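Local coordinates for protein aminotransferase class-III (Ochrobactrum anthropi, PDB 5GHG) that probably transfers amino groups between amines and carbonyl compounds as a class III omega-transaminase, using a pyridoxal phosphate cofactor that cycles through its pyridoxamine form, at residues B[95-100]-B[330-335]; B[372-377]-B[381-386]; B[210-215]-B[249-254]; B[268-273]-B[346-351]. The protein carries 1 engineered substitution. All blocks are in the same frame, centred on the assembly; numbering follows the deposited sequence.

Contact 1: B[95-100]-B[330-335]; sequences IDLAEK and VAAAVA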
loop_
_atom_site.group_PDB
_atom_site.type_symbol
_atom_site.label_atom_id
_atom_site.label_comp_id
_atom_site.label_asym_id
_atom_site.label_seq_id
_atom_site.Cartn_x
_atom_site.Cartn_y
_atom_site.Cartn_z
ATOM N N ILE B 95 2.833 -14.107 14.284
ATOM C CA ILE B 95 2.440 -14.208 15.680
ATOM C C ILE B 95 3.534 -13.666 16.595
ATOM O O ILE B 95 3.263 -12.917 17.543
ATOM C CB ILE B 95 2.109 -15.674 16.036
ATOM C CG1 ILE B 95 0.899 -16.136 15.232
ATOM C CG2 ILE B 95 1.892 -15.826 17.529
ATOM C CD1 ILE B 95 -0.228 -15.144 15.187
ATOM N N ASP B 96 4.782 -14.046 16.328
ATOM C CA ASP B 96 5.891 -13.578 17.141
ATOM C C ASP B 96 6.034 -12.054 17.083
ATOM O O ASP B 96 6.337 -11.414 18.091
ATOM C CB ASP B 96 7.190 -14.234 16.682
ATOM C CG ASP B 96 7.254 -15.709 17.032
ATOM O OD1 ASP B 96 6.465 -16.159 17.871
ATOM O OD2 ASP B 96 8.102 -16.400 16.464
ATOM N N LEU B 97 5.848 -11.466 15.900
ATOM C CA LEU B 97 6.018 -10.020 15.780
ATOM C C LEU B 97 4.901 -9.267 16.501
ATOM O O LEU B 97 5.157 -8.266 17.176
ATOM C CB LEU B 97 6.073 -9.613 14.305
ATOM C CG LEU B 97 6.268 -8.111 14.044
ATOM C CD1 LEU B 97 7.530 -7.579 14.678
ATOM C CD2 LEU B 97 6.292 -7.850 12.535
ATOM N N ALA B 98 3.655 -9.723 16.346
ATOM C CA ALA B 98 2.547 -9.108 17.065
ATOM C C ALA B 98 2.796 -9.131 18.570
ATOM O O ALA B 98 2.603 -8.122 19.260
ATOM C CB ALA B 98 1.239 -9.819 16.734
ATOM N N GLU B 99 3.232 -10.275 19.083
ATOM C CA GLU B 99 3.502 -10.389 20.510
ATOM C C GLU B 99 4.623 -9.435 20.934
ATOM O O GLU B 99 4.514 -8.744 21.948
ATOM C CB GLU B 99 3.866 -11.825 20.861
ATOM C CG GLU B 99 3.984 -12.048 22.356
ATOM C CD GLU B 99 4.523 -13.431 22.699
ATOM O OE1 GLU B 99 4.553 -14.321 21.801
ATOM O OE2 GLU B 99 4.914 -13.626 23.876
ATOM N N LYS B 100 5.697 -9.381 20.148
ATOM C CA LYS B 100 6.810 -8.491 20.453
ATOM C C LYS B 100 6.366 -7.023 20.469
ATOM O O LYS B 100 6.744 -6.262 21.363
ATOM C CB LYS B 100 7.932 -8.720 19.453
ATOM C CG LYS B 100 9.044 -7.723 19.522
ATOM C CD LYS B 100 9.837 -7.899 20.792
ATOM C CE LYS B 100 10.573 -9.240 20.785
ATOM N NZ LYS B 100 11.394 -9.413 22.030
ATOM N N VAL B 330 7.462 -13.217 5.337
ATOM C CA VAL B 330 8.850 -12.847 5.081
ATOM C C VAL B 330 9.132 -11.460 5.652
ATOM O O VAL B 330 10.157 -11.234 6.323
ATOM C CB VAL B 330 9.187 -12.913 3.587
ATOM C CG1 VAL B 330 10.669 -12.608 3.354
ATOM C CG2 VAL B 330 8.835 -14.285 3.003
ATOM N N ALA B 331 8.236 -10.516 5.401
ATOM C CA ALA B 331 8.396 -9.168 5.959
ATOM C C ALA B 331 8.385 -9.200 7.475
ATOM O O ALA B 331 9.189 -8.508 8.121
ATOM C CB ALA B 331 7.316 -8.242 5.424
ATOM N N ALA B 332 7.504 -10.011 8.068
ATOM C CA ALA B 332 7.478 -10.118 9.527
ATOM C C ALA B 332 8.791 -10.683 10.060
ATOM O O ALA B 332 9.287 -10.229 11.082
ATOM C CB ALA B 332 6.312 -10.988 9.992
ATOM N N ALA B 333 9.353 -11.700 9.385
ATOM C CA ALA B 333 10.609 -12.268 9.849
ATOM C C ALA B 333 11.728 -11.236 9.809
ATOM O O ALA B 333 12.580 -11.187 10.700
ATOM C CB ALA B 333 10.976 -13.496 9.009
ATOM N N VAL B 334 11.735 -10.396 8.780
ATOM C CA VAL B 334 12.751 -9.350 8.682
ATOM C C VAL B 334 12.545 -8.299 9.776
ATOM O O VAL B 334 13.508 -7.840 10.391
ATOM C CB VAL B 334 12.735 -8.715 7.279
ATOM C CG1 VAL B 334 13.538 -7.403 7.273
ATOM C CG2 VAL B 334 13.295 -9.711 6.252
ATOM N N ALA B 335 11.296 -7.911 10.039
ATOM C CA ALA B 335 11.044 -6.934 11.085
ATOM C C ALA B 335 11.477 -7.467 12.460
ATOM O O ALA B 335 12.042 -6.728 13.276
ATOM C CB ALA B 335 9.573 -6.527 11.104
#
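Leu97 reaches from helix 93-104 to a pair of alanines, Ala332 and Ala335, on helix 329-344. One methyl makes the closest contacts: Leu97 CD2 lies 3.8 Å from Ala335 CB and 3.9 Å from Ala332 CA, close to the backbone itself. The two alanines are three residues apart, so their CB atoms stand on the same side of the helix, and the methyl settles between them, with Leu97 CD2 4.0 Å from Ala332 CB. The leucine is extended, CG anti to the backbone N (chi1 -179°), which carries its branch point out toward the partner helix. Residue types fit the spacing: the CA atoms of Leu97 and Ala332 are 6.4 Å apart, and one long branched side chain against two very short ones bridges that distance with about 123 Å² buried in all. As in other fold type I aminotransferases, helix 93-104 probably belongs to the large domain, and helix 329-344 follows the last strand of its mixed sheet; Leu97 also touches Phe114 of strand 111-115, the outermost of that sheet within this chain. Ile296, and Leu336 and Leu339 further along helix 329-344, touch the leucine too, making this the tight part of the contact. Solvent lies on the other side of helix 93-104, where Ile95 and Glu99 are exposed. Along the flank the join is looser: Lys100 turns its ammonium toward Glu343 in a long, weak ion pair.

Contact 2: B[372-377]-B[381-386]; sequences GEVRGV and AGVELV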
loop_
_atom_site.group_PDB
_atom_site.type_symbol
_atom_site.label_atom_id
_atom_site.label_comp_id
_atom_site.label_asym_id
_atom_site.label_seq_id
_atom_site.Cartn_x
_atom_site.Cartn_y
_atom_site.Cartn_z
ATOM N N GLY B 372 17.278 30.513 9.797
ATOM C CA GLY B 372 16.180 31.114 10.523
ATOM C C GLY B 372 15.881 30.386 11.816
ATOM O O GLY B 372 15.610 31.016 12.842
ATOM N N GLU B 373 15.918 29.053 11.779
ATOM C CA GLU B 373 15.661 28.242 12.975
ATOM C C GLU B 373 16.351 26.907 12.851
ATOM O O GLU B 373 16.360 26.294 11.775
ATOM C CB GLU B 373 14.146 27.989 13.156
ATOM C CG GLU B 373 13.826 27.102 14.362
ATOM C CD GLU B 373 12.330 26.868 14.563
ATOM O OE1 GLU B 373 11.629 26.533 13.580
ATOM O OE2 GLU B 373 11.846 27.030 15.693
ATOM N N VAL B 374 16.901 26.432 13.962
ATOM C CA VAL B 374 17.290 25.038 14.113
ATOM C C VAL B 374 16.318 24.414 15.105
ATOM O O VAL B 374 16.116 24.951 16.190
ATOM C CB VAL B 374 18.751 24.911 14.595
ATOM C CG1 VAL B 374 19.127 23.450 14.793
ATOM C CG2 VAL B 374 19.688 25.619 13.616
ATOM N N ARG B 375 15.704 23.295 14.723
ATOM C CA ARG B 375 14.780 22.577 15.592
ATOM C C ARG B 375 15.041 21.074 15.486
ATOM O O ARG B 375 15.565 20.592 14.483
ATOM C CB ARG B 375 13.325 22.901 15.227
ATOM C CG ARG B 375 12.997 22.736 13.750
ATOM C CD ARG B 375 11.565 23.182 13.443
ATOM N NE ARG B 375 11.229 22.947 12.023
ATOM C CZ ARG B 375 11.310 23.858 11.065
ATOM N NH1 ARG B 375 11.742 25.089 11.340
ATOM N NH2 ARG B 375 11.005 23.542 9.823
ATOM N N GLY B 376 14.684 20.331 16.527
ATOM C CA GLY B 376 14.913 18.905 16.519
ATOM C C GLY B 376 14.970 18.322 17.919
ATOM O O GLY B 376 15.148 19.022 18.914
ATOM N N VAL B 377 14.804 17.002 17.984
ATOM C CA VAL B 377 14.968 16.227 19.206
ATOM C C VAL B 377 15.572 14.884 18.827
ATOM O O VAL B 377 15.356 14.389 17.721
ATOM C CB VAL B 377 13.637 16.023 19.974
ATOM C CG1 VAL B 377 12.633 15.289 19.131
ATOM C CG2 VAL B 377 13.876 15.264 21.269
ATOM N N ALA B 381 16.224 16.372 12.969
ATOM C CA ALA B 381 16.396 17.814 13.050
ATOM C C ALA B 381 16.035 18.465 11.736
ATOM O O ALA B 381 16.116 17.855 10.676
ATOM C CB ALA B 381 17.835 18.197 13.451
ATOM N N GLY B 382 15.657 19.730 11.822
ATOM C CA GLY B 382 15.443 20.545 10.645
ATOM C C GLY B 382 16.134 21.876 10.800
ATOM O O GLY B 382 16.184 22.436 11.894
ATOM N N VAL B 383 16.682 22.367 9.703
ATOM C CA VAL B 383 17.358 23.661 9.649
ATOM C C VAL B 383 16.626 24.496 8.622
ATOM O O VAL B 383 16.708 24.221 7.417
ATOM C CB VAL B 383 18.861 23.514 9.307
ATOM C CG1 VAL B 383 19.530 24.870 9.220
ATOM C CG2 VAL B 383 19.570 22.655 10.345
ATOM N N GLU B 384 15.868 25.489 9.079
ATOM C CA GLU B 384 15.065 26.302 8.172
ATOM C C GLU B 384 15.852 27.525 7.738
ATOM O O GLU B 384 16.354 28.283 8.577
ATOM C CB GLU B 384 13.736 26.723 8.807
ATOM C CG GLU B 384 12.837 27.460 7.825
ATOM C CD GLU B 384 11.380 27.542 8.255
ATOM O OE1 GLU B 384 11.002 26.835 9.205
ATOM O OE2 GLU B 384 10.615 28.322 7.637
ATOM N N LEU B 385 15.950 27.714 6.427
ATOM C CA LEU B 385 16.782 28.745 5.831
ATOM C C LEU B 385 15.959 29.963 5.440
ATOM O O LEU B 385 14.813 29.834 4.978
ATOM C CB LEU B 385 17.506 28.192 4.596
ATOM C CG LEU B 385 18.341 26.938 4.830
ATOM C CD1 LEU B 385 19.008 26.491 3.543
ATOM C CD2 LEU B 385 19.379 27.159 5.938
ATOM N N VAL B 386 16.559 31.138 5.596
ATOM C CA VAL B 386 15.949 32.420 5.234
ATOM C C VAL B 386 17.076 33.334 4.759
ATOM O O VAL B 386 18.241 33.111 5.065
ATOM C CB VAL B 386 15.213 33.068 6.438
ATOM C CG1 VAL B 386 14.078 32.183 6.928
ATOM C CG2 VAL B 386 16.178 33.317 7.570
#
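The guanidinium of Arg375 meets the carboxylates of Glu373 and Glu384 at its edge, not over a face. Its plane stands 84° from that of Glu384, whose OE1 offers its anti lone pair to Arg375 NH1 at 2.9 Å. Arg375 NH1 also gives a bond of 2.7 Å to Glu373 OE1, so one nitrogen grips two acids; its charge probably offsets their mutual repulsion. Glu384 OE2 has a salt bridge to Arg188, Glu373 OE1 a hydrogen bond from His185, and the rest of the guanidinium bonds to the carbonyls of Gly232 and Val233. With chi1 at 51°, CG sits between the backbone N and carbonyl carbon, and the extended chain runs past Gly382, which has no side chain to oppose it. A leucine in place of Arg375 would probably leave the two glutamates facing each other without their shared counter-charge. The strands form an antiparallel hairpin, Arg375 and Gly382 being a hydrogen-bonded pair (Arg375 N to Gly382 O 3.0 Å). Near its open end is a classic beta bulge: Gly372 N bonds to Glu384 O at 2.7 Å, while Glu373 N reaches the same oxygen weakly. Gly376 has backbone angles that demand glycine. Tyr187 of helix 186-189 packs on the acids' face; Val374 and Ala381 turn to helix 347-363, and strand 381-385 pairs onward with strand 422-425.

Contact 3: B[210-215]-B[249-254]; sequences LIIAEG and KRYDIL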
loop_
_atom_site.group_PDB
_atom_site.type_symbol
_atom_site.label_atom_id
_atom_site.label_comp_id
_atom_site.label_asym_id
_atom_site.label_seq_id
_atom_site.Cartn_x
_atom_site.Cartn_y
_atom_site.Cartn_z
ATOM N N LEU B 210 -12.851 24.039 17.837
ATOM C CA LEU B 210 -13.249 23.194 16.714
ATOM C C LEU B 210 -14.179 22.063 17.180
ATOM O O LEU B 210 -15.226 21.811 16.567
ATOM C CB LEU B 210 -12.010 22.620 16.015
ATOM C CG LEU B 210 -12.257 21.689 14.827
ATOM C CD1 LEU B 210 -13.056 22.359 13.735
ATOM C CD2 LEU B 210 -10.945 21.164 14.241
ATOM N N ILE B 211 -13.805 21.375 18.254
ATOM C CA ILE B 211 -14.607 20.270 18.759
ATOM C C ILE B 211 -16.016 20.754 19.127
ATOM O O ILE B 211 -17.026 20.122 18.785
ATOM C CB ILE B 211 -13.917 19.598 19.950
ATOM C CG1 ILE B 211 -12.628 18.884 19.501
ATOM C CG2 ILE B 211 -14.853 18.635 20.694
ATOM C CD1 ILE B 211 -11.670 18.594 20.655
ATOM N N ILE B 212 -16.096 21.882 19.827
ATOM C CA ILE B 212 -17.402 22.410 20.212
ATOM C C ILE B 212 -18.209 22.790 18.992
ATOM O O ILE B 212 -19.402 22.457 18.892
ATOM C CB ILE B 212 -17.233 23.586 21.187
ATOM C CG1 ILE B 212 -16.878 23.048 22.567
ATOM C CG2 ILE B 212 -18.515 24.433 21.228
ATOM C CD1 ILE B 212 -16.359 24.117 23.530
ATOM N N ALA B 213 -17.581 23.463 18.025
ATOM C CA ALA B 213 -18.312 23.926 16.847
ATOM C C ALA B 213 -18.802 22.754 15.993
ATOM O O ALA B 213 -19.873 22.819 15.405
ATOM C CB ALA B 213 -17.451 24.861 16.004
ATOM N N GLU B 214 -18.012 21.693 15.887
ATOM C CA GLU B 214 -18.434 20.538 15.100
ATOM C C GLU B 214 -19.495 19.694 15.812
ATOM O O GLU B 214 -20.188 18.917 15.154
ATOM C CB GLU B 214 -17.217 19.678 14.753
ATOM C CG GLU B 214 -16.267 20.349 13.738
ATOM C CD GLU B 214 -16.896 20.503 12.366
ATOM O OE1 GLU B 214 -17.720 19.628 11.983
ATOM O OE2 GLU B 214 -16.586 21.501 11.666
ATOM N N GLY B 215 -19.643 19.852 17.130
ATOM C CA GLY B 215 -20.410 18.936 17.951
ATOM C C GLY B 215 -19.507 17.853 18.503
ATOM O O GLY B 215 -19.085 16.938 17.782
ATOM N N LYS B 249 -9.409 14.273 26.359
ATOM C CA LYS B 249 -9.990 13.477 27.423
ATOM C C LYS B 249 -11.342 14.047 27.859
ATOM O O LYS B 249 -12.277 13.292 28.159
ATOM C CB LYS B 249 -9.015 13.400 28.597
ATOM C CG LYS B 249 -9.420 12.431 29.686
ATOM C CD LYS B 249 -8.225 12.106 30.574
ATOM C CE LYS B 249 -8.574 12.238 32.046
ATOM N NZ LYS B 249 -9.609 11.254 32.458
ATOM N N ARG B 250 -11.466 15.375 27.843
ATOM C CA ARG B 250 -12.701 16.044 28.236
ATOM C C ARG B 250 -13.882 15.647 27.360
ATOM O O ARG B 250 -15.024 15.657 27.818
ATOM C CB ARG B 250 -12.491 17.557 28.196
ATOM C CG ARG B 250 -13.719 18.412 28.551
ATOM C CD ARG B 250 -13.321 19.895 28.592
ATOM N NE ARG B 250 -12.174 20.087 29.478
ATOM C CZ ARG B 250 -11.143 20.884 29.246
ATOM N NH1 ARG B 250 -11.081 21.593 28.125
ATOM N NH2 ARG B 250 -10.156 20.961 30.130
ATOM N N TYR B 251 -13.633 15.297 26.099
ATOM C CA TYR B 251 -14.707 14.951 25.171
ATOM C C TYR B 251 -14.675 13.492 24.745
ATOM O O TYR B 251 -15.375 13.118 23.802
ATOM C CB TYR B 251 -14.645 15.881 23.955
ATOM C CG TYR B 251 -14.811 17.321 24.330
ATOM C CD1 TYR B 251 -16.072 17.842 24.647
ATOM C CD2 TYR B 251 -13.715 18.166 24.397
ATOM C CE1 TYR B 251 -16.221 19.170 25.000
ATOM C CE2 TYR B 251 -13.842 19.502 24.750
ATOM C CZ TYR B 251 -15.098 20.002 25.049
ATOM O OH TYR B 251 -15.231 21.324 25.392
ATOM N N ASP B 252 -13.866 12.667 25.408
ATOM C CA ASP B 252 -13.786 11.230 25.136
ATOM C C ASP B 252 -13.389 10.941 23.694
ATOM O O ASP B 252 -13.935 10.045 23.056
ATOM C CB ASP B 252 -15.118 10.533 25.476
ATOM C CG ASP B 252 -15.515 10.701 26.933
ATOM O OD1 ASP B 252 -14.621 10.729 27.807
ATOM O OD2 ASP B 252 -16.726 10.808 27.214
ATOM N N ILE B 253 -12.416 11.683 23.186
ATOM C CA ILE B 253 -11.937 11.522 21.810
ATOM C C ILE B 253 -10.695 10.640 21.830
ATOM O O ILE B 253 -9.777 10.861 22.634
ATOM C CB ILE B 253 -11.645 12.887 21.175
ATOM C CG1 ILE B 253 -12.951 13.709 21.089
ATOM C CG2 ILE B 253 -10.967 12.718 19.801
ATOM C CD1 ILE B 253 -12.739 15.197 20.854
ATOM N N LEU B 254 -10.646 9.650 20.946
ATOM C CA LEU B 254 -9.482 8.760 20.880
ATOM C C LEU B 254 -8.246 9.505 20.379
ATOM O O LEU B 254 -8.331 10.387 19.522
ATOM C CB LEU B 254 -9.771 7.578 19.959
ATOM C CG LEU B 254 -10.923 6.641 20.286
ATOM C CD1 LEU B 254 -11.177 5.700 19.130
ATOM C CD2 LEU B 254 -10.609 5.873 21.567
#
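Ile211 forks against two partners, Tyr251 and Ile253. Its CG2 methyl sits over one face of the Tyr251 ring in a CH-pi contact, 4.0 Å from the ring centroid and 17° off the normal, displaced a little toward the rim. The other branch points elsewhere: Ile211 CD1 meets Ile253 CD1 tip to tip at 3.6 Å. A beta-branched residue suits this place, because at chi1 -67° CG2 is anti to the backbone N while CG1 is anti to the carbonyl carbon, and the branches diverge, CG2 onto the ring and CD1 against the end of Ile253. The aromatic ring is held from behind as well, for Arg250 CG lies over its opposite face and makes the ring a filling between two aliphatic groups. Tyr251 and Ile253 follow the helix of a beta-alpha-beta crossover, in which helix 240-250 links the neighbouring parallel strands 219-224 and 254-258; helix 196-214, which leads into strand 219-224, packs beside it. Helix 240-250 ends in a Schellman motif with Asp252, of positive phi, as its C-prime residue, and the reversed chain brings Tyr251 and Ile253 to face the end of helix 196-214. With an alanine at Ile211 both branches would go, and the Tyr251 ring would probably be left without the methyl on that face and Ile253 without its tip contact. The next residue, Ile212, crosses the phenol obliquely, its CD1 3.5 Å from Tyr251 OH. That hydroxyl is hydrogen-bonded to Glu208, which also takes a salt bridge from Arg250. Pro216 and Val247 also pack against Ile211; Ile212 faces solvent.

Contact 4: B[268-273]-B[346-351]; sequences GNLFGS and DLVANA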
loop_
_atom_site.group_PDB
_atom_site.type_symbol
_atom_site.label_atom_id
_atom_site.label_comp_id
_atom_site.label_asym_id
_atom_site.label_seq_id
_atom_site.Cartn_x
_atom_site.Cartn_y
_atom_site.Cartn_z
ATOM N N GLY B 268 15.118 9.753 20.665
ATOM C CA GLY B 268 15.832 9.633 21.919
ATOM C C GLY B 268 15.201 8.670 22.894
ATOM O O GLY B 268 15.768 8.419 23.964
ATOM N N ASN B 269 14.021 8.160 22.569
ATOM C CA ASN B 269 13.416 7.050 23.296
ATOM C C ASN B 269 12.911 6.058 22.260
ATOM O O ASN B 269 12.889 6.352 21.058
ATOM C CB ASN B 269 12.280 7.539 24.197
ATOM C CG ASN B 269 12.788 8.395 25.335
ATOM O OD1 ASN B 269 13.310 7.879 26.305
ATOM N ND2 ASN B 269 12.670 9.710 25.199
ATOM N N LEU B 270 12.501 4.882 22.718
ATOM C CA LEU B 270 11.967 3.904 21.789
ATOM C C LEU B 270 10.853 4.513 20.923
ATOM O O LEU B 270 10.863 4.374 19.696
ATOM C CB LEU B 270 11.466 2.668 22.537
ATOM C CG LEU B 270 11.097 1.468 21.657
ATOM C CD1 LEU B 270 12.292 1.016 20.819
ATOM C CD2 LEU B 270 10.550 0.299 22.487
ATOM N N PHE B 271 9.915 5.240 21.549
ATOM C CA PHE B 271 8.796 5.856 20.844
ATOM C C PHE B 271 8.688 7.341 21.154
ATOM O O PHE B 271 8.972 7.783 22.277
ATOM C CB PHE B 271 7.464 5.160 21.188
ATOM C CG PHE B 271 7.334 3.788 20.612
ATOM C CD1 PHE B 271 7.019 3.625 19.269
ATOM C CD2 PHE B 271 7.543 2.663 21.391
ATOM C CE1 PHE B 271 6.920 2.354 18.710
ATOM C CE2 PHE B 271 7.430 1.390 20.844
ATOM C CZ PHE B 271 7.125 1.242 19.500
ATOM N N GLY B 272 8.273 8.115 20.157
ATOM C CA GLY B 272 8.040 9.529 20.369
ATOM C C GLY B 272 6.974 9.780 21.421
ATOM O O GLY B 272 6.977 10.824 22.083
ATOM N N SER B 273 6.057 8.834 21.590
ATOM C CA SER B 273 5.043 8.973 22.626
ATOM C C SER B 273 5.673 9.057 24.012
ATOM O O SER B 273 5.160 9.761 24.890
ATOM C CB SER B 273 4.058 7.810 22.557
ATOM O OG SER B 273 3.174 7.967 21.467
ATOM N N ASP B 346 21.977 -2.011 21.073
ATOM C CA ASP B 346 21.730 -0.826 21.885
ATOM C C ASP B 346 21.606 0.416 20.999
ATOM O O ASP B 346 22.155 1.479 21.289
ATOM C CB ASP B 346 22.851 -0.679 22.919
ATOM C CG ASP B 346 22.399 -0.032 24.213
ATOM O OD1 ASP B 346 21.193 -0.081 24.542
ATOM O OD2 ASP B 346 23.273 0.523 24.921
ATOM N N LEU B 347 20.865 0.286 19.898
ATOM C CA LEU B 347 20.781 1.403 18.957
ATOM C C LEU B 347 19.877 2.533 19.429
ATOM O O LEU B 347 20.067 3.677 19.010
ATOM C CB LEU B 347 20.342 0.898 17.581
ATOM C CG LEU B 347 21.303 -0.096 16.933
ATOM C CD1 LEU B 347 20.839 -0.477 15.519
ATOM C CD2 LEU B 347 22.752 0.417 16.903
ATOM N N VAL B 348 18.909 2.265 20.301
ATOM C CA VAL B 348 18.144 3.380 20.869
ATOM C C VAL B 348 19.083 4.299 21.662
ATOM O O VAL B 348 19.025 5.532 21.546
ATOM C CB VAL B 348 16.994 2.862 21.743
ATOM C CG1 VAL B 348 16.267 4.004 22.403
ATOM C CG2 VAL B 348 16.028 2.043 20.892
ATOM N N ALA B 349 19.963 3.705 22.466
ATOM C CA ALA B 349 20.911 4.507 23.237
ATOM C C ALA B 349 21.931 5.175 22.326
ATOM O O ALA B 349 22.301 6.338 22.536
ATOM C CB ALA B 349 21.601 3.642 24.293
ATOM N N ASN B 350 22.402 4.464 21.307
ATOM C CA ASN B 350 23.324 5.090 20.372
ATOM C C ASN B 350 22.698 6.300 19.701
ATOM O O ASN B 350 23.322 7.360 19.594
ATOM C CB ASN B 350 23.797 4.097 19.313
ATOM C CG ASN B 350 24.914 4.668 18.479
ATOM O OD1 ASN B 350 25.978 4.946 19.010
ATOM N ND2 ASN B 350 24.665 4.893 17.196
ATOM N N ALA B 351 21.445 6.163 19.233
ATOM C CA ALA B 351 20.797 7.283 18.568
ATOM C C ALA B 351 20.568 8.439 19.537
ATOM O O ALA B 351 20.692 9.612 19.168
ATOM C CB ALA B 351 19.483 6.835 17.927
#
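Val348 leans from the first turn of helix 347-363 onto the backbone and side chain of the loop at Asn269 and Leu270. Its helix follows directly on a Schellman motif that ends helix 329-344, with Asp346 at the C-prime position, while the loop leads to Phe271, the N-cap residue of short helix 272-275. The contact joins the first turn of helix 347-363 to the loop that leads into helix 272-275. From its CA, Val348 points CB toward the loop, and there the chain divides. One branch, CG1, stands anti to the backbone N (chi1 176°) and rests on the main chain, 3.9 Å from Asn269 C and equally far from Leu270 N. The other, CG2, meets only a methyl here, Leu270 CD1, also at 3.9 Å, the two side chains crossing at about a right angle. Valine suits the spot: its two short methyls can touch a peptide and a leucine together. Helix 329-344 adds Ile342 beside the valine. The loop is tied by polar bonds, Gly268 O to Arg352 NH1 of the same helix as Val348. Gly268 itself has a positive phi at which a side chain would jam against the preceding carbonyl. Asn269, whose CB points away from helix 347-363, bonds through ND2 to Thr275 OG1.

In the fold
From the N terminus, helix 93-104 opens the first loop, which contact 1 closes at helix 329-344. Contact 3 is nested wholly inside it, joining helix 196-214 to the end of helix 240-250 on the large-domain sheet. Contact 4 starts within the same loop, at 268-273, but closes beyond its end at 346-351, so contacts 1 and 4 cross, and their later segments lie on consecutive helices. Contact 2 comes after all of these as a local hairpin following helix 347-363, at one end of the other mixed sheet, which also holds strands 414-419 and 422-425; its nearest atoms are about 5 Å from those of contact 4. Contacts 1 and 2 lie on opposite sides of the chain's centre.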